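Local atomic coordinates of dihydroorotase (PDB entry 2OGJ), a protein that binds a binuclear zinc centre and hydrolyses the acetyl ester of (R)-mandelate in vitro, and acetyl glycolate less efficiently. Residues R159-Y164 / A198-V203; A112-F117 / I129-N134. All coordinates share one frame; numbering follows the deposited sequence.

Interaction 1: R159-Y164 / A198-V203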
ATOM      1  N   ARG A 159      16.322 -10.417  13.929  1.00 52.19           N
ATOM      2  CA  ARG A 159      15.644 -10.957  15.093  1.00 48.61           C
ATOM      3  C   ARG A 159      15.394 -12.469  14.951  1.00 45.93           C
ATOM      4  O   ARG A 159      15.412 -13.201  15.944  1.00 43.73           O
ATOM      5  CB  ARG A 159      14.352 -10.187  15.342  1.00 47.86           C
ATOM      6  CG  ARG A 159      14.589  -8.828  15.982  1.00 49.63           C
ATOM      7  CD  ARG A 159      13.286  -8.192  16.438  1.00 53.49           C
ATOM      8  NE  ARG A 159      13.474  -6.944  17.189  1.00 57.16           N
ATOM      9  CZ  ARG A 159      13.920  -5.798  16.669  1.00 59.22           C
ATOM     10  NH1 ARG A 159      14.235  -5.721  15.372  1.00 60.13           N
ATOM     11  NH2 ARG A 159      14.049  -4.722  17.443  1.00 57.27           N
ATOM     12  N   ILE A 160      15.182 -12.940  13.723  1.00 41.79           N
ATOM     13  CA  ILE A 160      14.992 -14.364  13.514  1.00 39.65           C
ATOM     14  C   ILE A 160      16.319 -15.051  13.848  1.00 38.78           C
ATOM     15  O   ILE A 160      16.354 -16.082  14.515  1.00 35.87           O
ATOM     16  CB  ILE A 160      14.610 -14.686  12.065  1.00 38.25           C
ATOM     17  CG1 ILE A 160      13.171 -14.240  11.795  1.00 36.96           C
ATOM     18  CG2 ILE A 160      14.771 -16.167  11.810  1.00 36.32           C
ATOM     19  CD1 ILE A 160      12.718 -14.389  10.330  1.00 37.04           C
ATOM     20  N   LEU A 161      17.422 -14.474  13.390  1.00 40.65           N
ATOM     21  CA  LEU A 161      18.721 -15.071  13.687  1.00 43.35           C
ATOM     22  C   LEU A 161      18.970 -15.040  15.190  1.00 42.79           C
ATOM     23  O   LEU A 161      19.493 -15.997  15.757  1.00 42.47           O
ATOM     24  CB  LEU A 161      19.857 -14.336  12.962  1.00 42.53           C
ATOM     25  CG  LEU A 161      19.927 -14.427  11.435  1.00 43.17           C
ATOM     26  CD1 LEU A 161      21.269 -13.905  10.965  1.00 41.99           C
ATOM     27  CD2 LEU A 161      19.749 -15.857  10.987  1.00 43.78           C
ATOM     28  N   GLU A 162      18.599 -13.934  15.826  1.00 43.84           N
ATOM     29  CA  GLU A 162      18.789 -13.802  17.261  1.00 46.48           C
ATOM     30  C   GLU A 162      17.916 -14.855  17.974  1.00 46.21           C
ATOM     31  O   GLU A 162      18.403 -15.619  18.806  1.00 45.43           O
ATOM     32  CB  GLU A 162      18.421 -12.380  17.705  1.00 49.14           C
ATOM     33  CG  GLU A 162      18.738 -12.076  19.162  1.00 54.09           C
ATOM     34  CD  GLU A 162      17.981 -10.860  19.675  1.00 57.01           C
ATOM     35  OE1 GLU A 162      16.740 -10.821  19.507  1.00 58.04           O
ATOM     36  OE2 GLU A 162      18.619  -9.952  20.251  1.00 58.20           O
ATOM     37  N   CYS A 163      16.633 -14.912  17.611  1.00 46.43           N
ATOM     38  CA  CYS A 163      15.695 -15.874  18.201  1.00 47.29           C
ATOM     39  C   CYS A 163      16.145 -17.336  18.092  1.00 47.27           C
ATOM     40  O   CYS A 163      16.039 -18.098  19.046  1.00 47.60           O
ATOM     41  CB  CYS A 163      14.305 -15.736  17.560  1.00 45.53           C
ATOM     42  SG  CYS A 163      13.016 -16.734  18.358  1.00 42.29           S
ATOM     43  N   TYR A 164      16.648 -17.721  16.930  1.00 47.13           N
ATOM     44  CA  TYR A 164      17.096 -19.087  16.704  1.00 47.35           C
ATOM     45  C   TYR A 164      18.320 -19.469  17.523  1.00 49.52           C
ATOM     46  O   TYR A 164      18.408 -20.600  18.005  1.00 49.73           O
ATOM     47  CB  TYR A 164      17.419 -19.305  15.224  1.00 44.92           C
ATOM     48  CG  TYR A 164      17.903 -20.695  14.948  1.00 42.29           C
ATOM     49  CD1 TYR A 164      17.009 -21.754  14.832  1.00 40.64           C
ATOM     50  CD2 TYR A 164      19.262 -20.971  14.885  1.00 41.21           C
ATOM     51  CE1 TYR A 164      17.459 -23.054  14.664  1.00 39.31           C
ATOM     52  CE2 TYR A 164      19.724 -22.269  14.720  1.00 40.77           C
ATOM     53  CZ  TYR A 164      18.821 -23.308  14.612  1.00 40.53           C
ATOM     54  OH  TYR A 164      19.288 -24.601  14.491  1.00 42.51           O
ATOM     55  N   ALA A 198      16.710 -19.694   5.973  1.00 46.39           N
ATOM     56  CA  ALA A 198      16.817 -21.110   6.335  1.00 47.54           C
ATOM     57  C   ALA A 198      18.230 -21.622   6.009  1.00 48.72           C
ATOM     58  O   ALA A 198      18.848 -22.316   6.816  1.00 48.68           O
ATOM     59  CB  ALA A 198      15.750 -21.927   5.586  1.00 46.25           C
ATOM     60  N   LYS A 199      18.735 -21.264   4.828  1.00 51.23           N
ATOM     61  CA  LYS A 199      20.082 -21.653   4.410  1.00 52.81           C
ATOM     62  C   LYS A 199      21.121 -21.066   5.367  1.00 52.19           C
ATOM     63  O   LYS A 199      22.091 -21.731   5.720  1.00 52.75           O
ATOM     64  CB  LYS A 199      20.375 -21.180   2.974  1.00 55.14           C
ATOM     65  CG  LYS A 199      19.593 -21.934   1.894  1.00 57.75           C
ATOM     66  CD  LYS A 199      20.404 -22.135   0.598  1.00 58.59           C
ATOM     67  CE  LYS A 199      20.687 -20.835  -0.138  1.00 59.38           C
ATOM     68  NZ  LYS A 199      19.442 -20.189  -0.644  1.00 59.35           N
ATOM     69  N   ILE A 200      20.911 -19.823   5.795  1.00 51.30           N
ATOM     70  CA  ILE A 200      21.833 -19.175   6.729  1.00 50.48           C
ATOM     71  C   ILE A 200      21.828 -19.890   8.072  1.00 50.06           C
ATOM     72  O   ILE A 200      22.887 -20.125   8.653  1.00 49.28           O
ATOM     73  CB  ILE A 200      21.459 -17.685   6.981  1.00 51.02           C
ATOM     74  CG1 ILE A 200      21.742 -16.862   5.725  1.00 52.02           C
ATOM     75  CG2 ILE A 200      22.238 -17.127   8.165  1.00 48.37           C
ATOM     76  CD1 ILE A 200      21.318 -15.418   5.860  1.00 55.16           C
ATOM     77  N   LEU A 201      20.630 -20.232   8.557  1.00 49.12           N
ATOM     78  CA  LEU A 201      20.469 -20.914   9.844  1.00 48.85           C
ATOM     79  C   LEU A 201      20.866 -22.366   9.740  1.00 47.42           C
ATOM     80  O   LEU A 201      21.110 -23.024  10.752  1.00 44.52           O
ATOM     81  CB  LEU A 201      19.014 -20.814  10.336  1.00 49.99           C
ATOM     82  CG  LEU A 201      18.559 -19.407  10.742  1.00 50.59           C
ATOM     83  CD1 LEU A 201      17.078 -19.379  11.031  1.00 47.85           C
ATOM     84  CD2 LEU A 201      19.359 -18.962  11.961  1.00 52.15           C
ATOM     85  N   LYS A 202      20.951 -22.849   8.507  1.00 48.57           N
ATOM     86  CA  LYS A 202      21.303 -24.240   8.244  1.00 49.84           C
ATOM     87  C   LYS A 202      20.192 -25.109   8.819  1.00 47.60           C
ATOM     88  O   LYS A 202      20.446 -26.083   9.529  1.00 46.64           O
ATOM     89  CB  LYS A 202      22.651 -24.593   8.889  1.00 52.35           C
ATOM     90  CG  LYS A 202      23.821 -23.776   8.338  1.00 56.71           C
ATOM     91  CD  LYS A 202      25.169 -24.247   8.888  1.00 60.19           C
ATOM     92  CE  LYS A 202      25.207 -24.161  10.407  1.00 62.04           C
ATOM     93  NZ  LYS A 202      26.423 -24.821  10.946  1.00 64.31           N
ATOM     94  N   VAL A 203      18.959 -24.760   8.467  1.00 45.20           N
ATOM     95  CA  VAL A 203      17.790 -25.457   8.973  1.00 44.57           C
ATOM     96  C   VAL A 203      16.750 -25.722   7.865  1.00 43.21           C
ATOM     97  O   VAL A 203      16.707 -25.019   6.851  1.00 43.74           O
ATOM     98  CB  VAL A 203      17.197 -24.613  10.139  1.00 44.68           C
ATOM     99  CG1 VAL A 203      16.230 -23.556   9.594  1.00 43.45           C
ATOM    100  CG2 VAL A 203      16.578 -25.513  11.195  1.00 44.97           C
TER
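Arg159, which pairs its NH1 with Asp156 OD2 in a salt bridge, lies too far off to touch helix 189-201. One residue on, Ile160 points toward that helix, and its CG2, anti to the backbone N, lies 4.0 Å from Leu201 CD1, the two side chains crossing at about a right angle. Leu161 sits nearest in backbone terms, its CA 7.2 Å from the CA of Leu201. With CG beside the backbone N (chi1 -68°), Leu161 CD2 lies 3.3 Å from Leu201 CD2. The same Leu161 CD2 is 4.0 Å from Ile200 CG2. The two helices thus pack side by side on the outer layer of a TIM barrel, each following one barrel strand in the chain and leading to the next, and Leu201 enters the seam with one methyl for Ile160 and the other for Leu161 and Tyr164. It is the last residue of its helix: Lys202, with positive phi, is the C-prime residue of a Schellman motif in which Val203 N bonds to Ala198 O at 3.0 Å. A turn after Ile160 comes Tyr164, with CG anti to the backbone N. The Tyr164 and Leu201 side chains slide past each other in opposite directions, Tyr164 CD2 lying 3.5 Å from Leu201 CD2 in an oblique approach to the ring. Beyond the helix end, Val203 CG2 reaches Tyr164 CE1 at 4.3 Å, also obliquely.

Interaction 2: A112-F117 / I129-N134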
ATOM      1  N   ALA A 112       8.679 -12.578  17.512  1.00 40.92           N
ATOM      2  CA  ALA A 112       8.066 -11.708  18.511  1.00 42.62           C
ATOM      3  C   ALA A 112       7.700 -12.404  19.839  1.00 42.15           C
ATOM      4  O   ALA A 112       8.138 -11.967  20.910  1.00 42.62           O
ATOM      5  CB  ALA A 112       6.822 -11.009  17.919  1.00 42.06           C
ATOM      6  N   ASN A 113       6.895 -13.463  19.793  1.00 40.59           N
ATOM      7  CA  ASN A 113       6.534 -14.128  21.039  1.00 38.20           C
ATOM      8  C   ASN A 113       6.922 -15.587  21.177  1.00 37.19           C
ATOM      9  O   ASN A 113       6.196 -16.350  21.798  1.00 36.33           O
ATOM     10  CB  ASN A 113       5.030 -13.966  21.356  1.00 37.31           C
ATOM     11  CG  ASN A 113       4.113 -14.672  20.365  1.00 37.06           C
ATOM     12  OD1 ASN A 113       4.553 -15.389  19.461  1.00 38.53           O
ATOM     13  ND2 ASN A 113       2.812 -14.471  20.542  1.00 35.29           N
ATOM     14  N   PHE A 114       8.072 -15.982  20.635  1.00 36.48           N
ATOM     15  CA  PHE A 114       8.482 -17.369  20.772  1.00 35.40           C
ATOM     16  C   PHE A 114       8.889 -17.672  22.214  1.00 34.61           C
ATOM     17  O   PHE A 114       8.681 -18.785  22.699  1.00 33.59           O
ATOM     18  CB  PHE A 114       9.652 -17.726  19.841  1.00 33.94           C
ATOM     19  CG  PHE A 114      10.068 -19.177  19.939  1.00 32.22           C
ATOM     20  CD1 PHE A 114       9.409 -20.158  19.196  1.00 33.35           C
ATOM     21  CD2 PHE A 114      11.055 -19.575  20.844  1.00 30.86           C
ATOM     22  CE1 PHE A 114       9.722 -21.521  19.353  1.00 34.24           C
ATOM     23  CE2 PHE A 114      11.379 -20.928  21.018  1.00 33.13           C
ATOM     24  CZ  PHE A 114      10.713 -21.912  20.271  1.00 33.73           C
ATOM     25  N   HIS A 115       9.484 -16.697  22.897  1.00 35.80           N
ATOM     26  CA  HIS A 115       9.887 -16.918  24.282  1.00 36.14           C
ATOM     27  C   HIS A 115       8.624 -17.262  25.088  1.00 36.38           C
ATOM     28  O   HIS A 115       8.674 -18.031  26.038  1.00 36.86           O
ATOM     29  CB  HIS A 115      10.606 -15.680  24.848  1.00 35.26           C
ATOM     30  CG  HIS A 115       9.737 -14.472  24.979  1.00 35.71           C
ATOM     31  ND1 HIS A 115       9.249 -13.781  23.893  1.00 37.20           N
ATOM     32  CD2 HIS A 115       9.218 -13.867  26.072  1.00 36.89           C
ATOM     33  CE1 HIS A 115       8.461 -12.806  24.310  1.00 36.69           C
ATOM     34  NE2 HIS A 115       8.425 -12.839  25.630  1.00 38.44           N
ATOM     35  N   GLY A 116       7.487 -16.714  24.669  1.00 35.74           N
ATOM     36  CA  GLY A 116       6.236 -17.006  25.335  1.00 36.70           C
ATOM     37  C   GLY A 116       5.863 -18.453  25.079  1.00 38.15           C
ATOM     38  O   GLY A 116       5.408 -19.154  25.979  1.00 41.41           O
ATOM     39  N   PHE A 117       6.062 -18.914  23.854  1.00 37.22           N
ATOM     40  CA  PHE A 117       5.750 -20.284  23.512  1.00 36.86           C
ATOM     41  C   PHE A 117       6.619 -21.223  24.341  1.00 37.19           C
ATOM     42  O   PHE A 117       6.131 -22.197  24.897  1.00 37.45           O
ATOM     43  CB  PHE A 117       6.011 -20.519  22.025  1.00 35.58           C
ATOM     44  CG  PHE A 117       5.647 -21.904  21.545  1.00 33.72           C
ATOM     45  CD1 PHE A 117       4.319 -22.264  21.368  1.00 31.07           C
ATOM     46  CD2 PHE A 117       6.632 -22.839  21.256  1.00 32.86           C
ATOM     47  CE1 PHE A 117       3.970 -23.527  20.912  1.00 29.30           C
ATOM     48  CE2 PHE A 117       6.280 -24.124  20.793  1.00 32.33           C
ATOM     49  CZ  PHE A 117       4.951 -24.455  20.625  1.00 29.76           C
ATOM     50  N   ILE A 129       8.335 -31.056  22.614  1.00 41.37           N
ATOM     51  CA  ILE A 129       7.752 -30.021  21.796  1.00 40.89           C
ATOM     52  C   ILE A 129       8.803 -29.160  21.101  1.00 40.42           C
ATOM     53  O   ILE A 129       9.637 -28.489  21.729  1.00 38.42           O
ATOM     54  CB  ILE A 129       6.782 -29.204  22.645  1.00 40.35           C
ATOM     55  CG1 ILE A 129       5.652 -30.131  23.100  1.00 39.47           C
ATOM     56  CG2 ILE A 129       6.253 -28.017  21.867  1.00 40.27           C
ATOM     57  CD1 ILE A 129       4.741 -29.526  24.087  1.00 41.44           C
ATOM     58  N   LYS A 130       8.774 -29.251  19.776  1.00 40.14           N
ATOM     59  CA  LYS A 130       9.678 -28.513  18.917  1.00 39.59           C
ATOM     60  C   LYS A 130       8.781 -27.569  18.131  1.00 37.84           C
ATOM     61  O   LYS A 130       7.562 -27.707  18.145  1.00 35.40           O
ATOM     62  CB  LYS A 130      10.396 -29.461  17.952  1.00 40.37           C
ATOM     63  CG  LYS A 130      10.772 -30.817  18.543  1.00 41.55           C
ATOM     64  CD  LYS A 130      12.194 -30.898  19.072  1.00 39.85           C
ATOM     65  CE  LYS A 130      12.366 -30.118  20.348  1.00 40.22           C
ATOM     66  NZ  LYS A 130      13.689 -30.402  20.991  1.00 39.56           N
ATOM     67  N   ALA A 131       9.384 -26.628  17.425  1.00 38.32           N
ATOM     68  CA  ALA A 131       8.610 -25.679  16.659  1.00 37.63           C
ATOM     69  C   ALA A 131       9.308 -25.156  15.416  1.00 37.94           C
ATOM     70  O   ALA A 131      10.534 -25.031  15.362  1.00 37.08           O
ATOM     71  CB  ALA A 131       8.227 -24.501  17.554  1.00 37.27           C
ATOM     72  N   PHE A 132       8.500 -24.867  14.409  1.00 38.82           N
ATOM     73  CA  PHE A 132       8.986 -24.265  13.184  1.00 39.39           C
ATOM     74  C   PHE A 132       8.725 -22.789  13.470  1.00 37.26           C
ATOM     75  O   PHE A 132       7.622 -22.427  13.877  1.00 36.14           O
ATOM     76  CB  PHE A 132       8.147 -24.705  11.977  1.00 42.56           C
ATOM     77  CG  PHE A 132       8.514 -26.062  11.424  1.00 45.92           C
ATOM     78  CD1 PHE A 132       9.567 -26.206  10.528  1.00 46.39           C
ATOM     79  CD2 PHE A 132       7.775 -27.194  11.783  1.00 47.12           C
ATOM     80  CE1 PHE A 132       9.875 -27.468   9.992  1.00 49.36           C
ATOM     81  CE2 PHE A 132       8.073 -28.465  11.254  1.00 47.56           C
ATOM     82  CZ  PHE A 132       9.117 -28.604  10.362  1.00 48.00           C
ATOM     83  N   LEU A 133       9.735 -21.945  13.310  1.00 37.43           N
ATOM     84  CA  LEU A 133       9.548 -20.524  13.545  1.00 38.13           C
ATOM     85  C   LEU A 133       8.947 -19.914  12.281  1.00 39.51           C
ATOM     86  O   LEU A 133       9.418 -20.144  11.169  1.00 39.80           O
ATOM     87  CB  LEU A 133      10.878 -19.849  13.866  1.00 38.57           C
ATOM     88  CG  LEU A 133      10.817 -18.413  14.410  1.00 39.73           C
ATOM     89  CD1 LEU A 133      10.073 -18.406  15.731  1.00 36.19           C
ATOM     90  CD2 LEU A 133      12.248 -17.849  14.574  1.00 38.08           C
ATOM     91  N   ASN A 134       7.885 -19.142  12.454  1.00 40.08           N
ATOM     92  CA  ASN A 134       7.240 -18.502  11.324  1.00 39.69           C
ATOM     93  C   ASN A 134       8.155 -17.402  10.791  1.00 39.80           C
ATOM     94  O   ASN A 134       8.825 -16.724  11.564  1.00 38.46           O
ATOM     95  CB  ASN A 134       5.897 -17.910  11.743  1.00 38.84           C
ATOM     96  CG  ASN A 134       4.988 -17.654  10.567  1.00 37.70           C
ATOM     97  OD1 ASN A 134       5.374 -17.023   9.590  1.00 41.49           O
ATOM     98  ND2 ASN A 134       3.767 -18.142  10.658  1.00 38.48           N
TER
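Two phenylalanine rings, Phe114 and Phe117, reach from the first turn of helix 114-122 to strand 128-132, and the small side chain of Ala131 meets both. At the Phe114 ring the methyl lies at the edge, close to the ring plane, with Ala131 CB 3.8 Å from Phe114 CE1. Leu133, whose side chain crosses that of Phe114 obliquely, brings its CD1 branch to the same ring, also obliquely, 3.9 Å from Phe114 CD1. The Phe117 ring is likewise met obliquely, by Ala131 CB at 3.8 Å from Phe117 CE2 and by Ile129 CG2 at 4.0 Å from Phe117 CZ. Trp81 adds an edge-to-face partner to Phe117.

Both rings leave the helix with CG anti to the backbone N (chi1 -178° for Phe114, -177° for Phe117), so that residues three apart project together over the strand. There Ile129 and Ala131, two apart, direct their side chains to the helix, while Lys130 and Phe132 point away. This is the packing of a beta-alpha-beta unit, in which helix 114-122 connects the parallel strands 100-106 and 128-132 of the barrel. The Phe117 side chain is about 8 Å from that of the zinc ligand His79. Asn113, at the N-cap position, turns its amide to other tasks: OD1 accepts from Trp81 NE1, and ND2 donates to Gly84 O of a neighbouring subunit.

Every side chain that meets another across the two segments is buried and does so through carbon alone. With no hydrogen bond between them, the contact rests on the shape fit of two rings against three aliphatic side chains, consistent with non-directional packing holding the helix on the strand.

Interaction 2 lies in the core and seats a helix on a barrel strand, whereas interaction 1, farther from the centre of the chain, joins two outer helices in a partly buried seam whose margin reaches a neighbouring subunit: Leu161 packs on Ser237 and Ile200 on Glu243 of that chain. Both are apolar and lack hydrogen bonds, but aromatic rings on aliphatic side chains dominate the inner contact, while the outer one centres on leucine and isoleucine with a single tyrosine ring beside them. Strand 128-132 and helix 157-165 follow each other in the chain, and the contacts join there: Cys163 SG packs on Phe114 CB at 3.8 Å, and Ile160 CG2 on Leu133 CD2 at 4.1 Å.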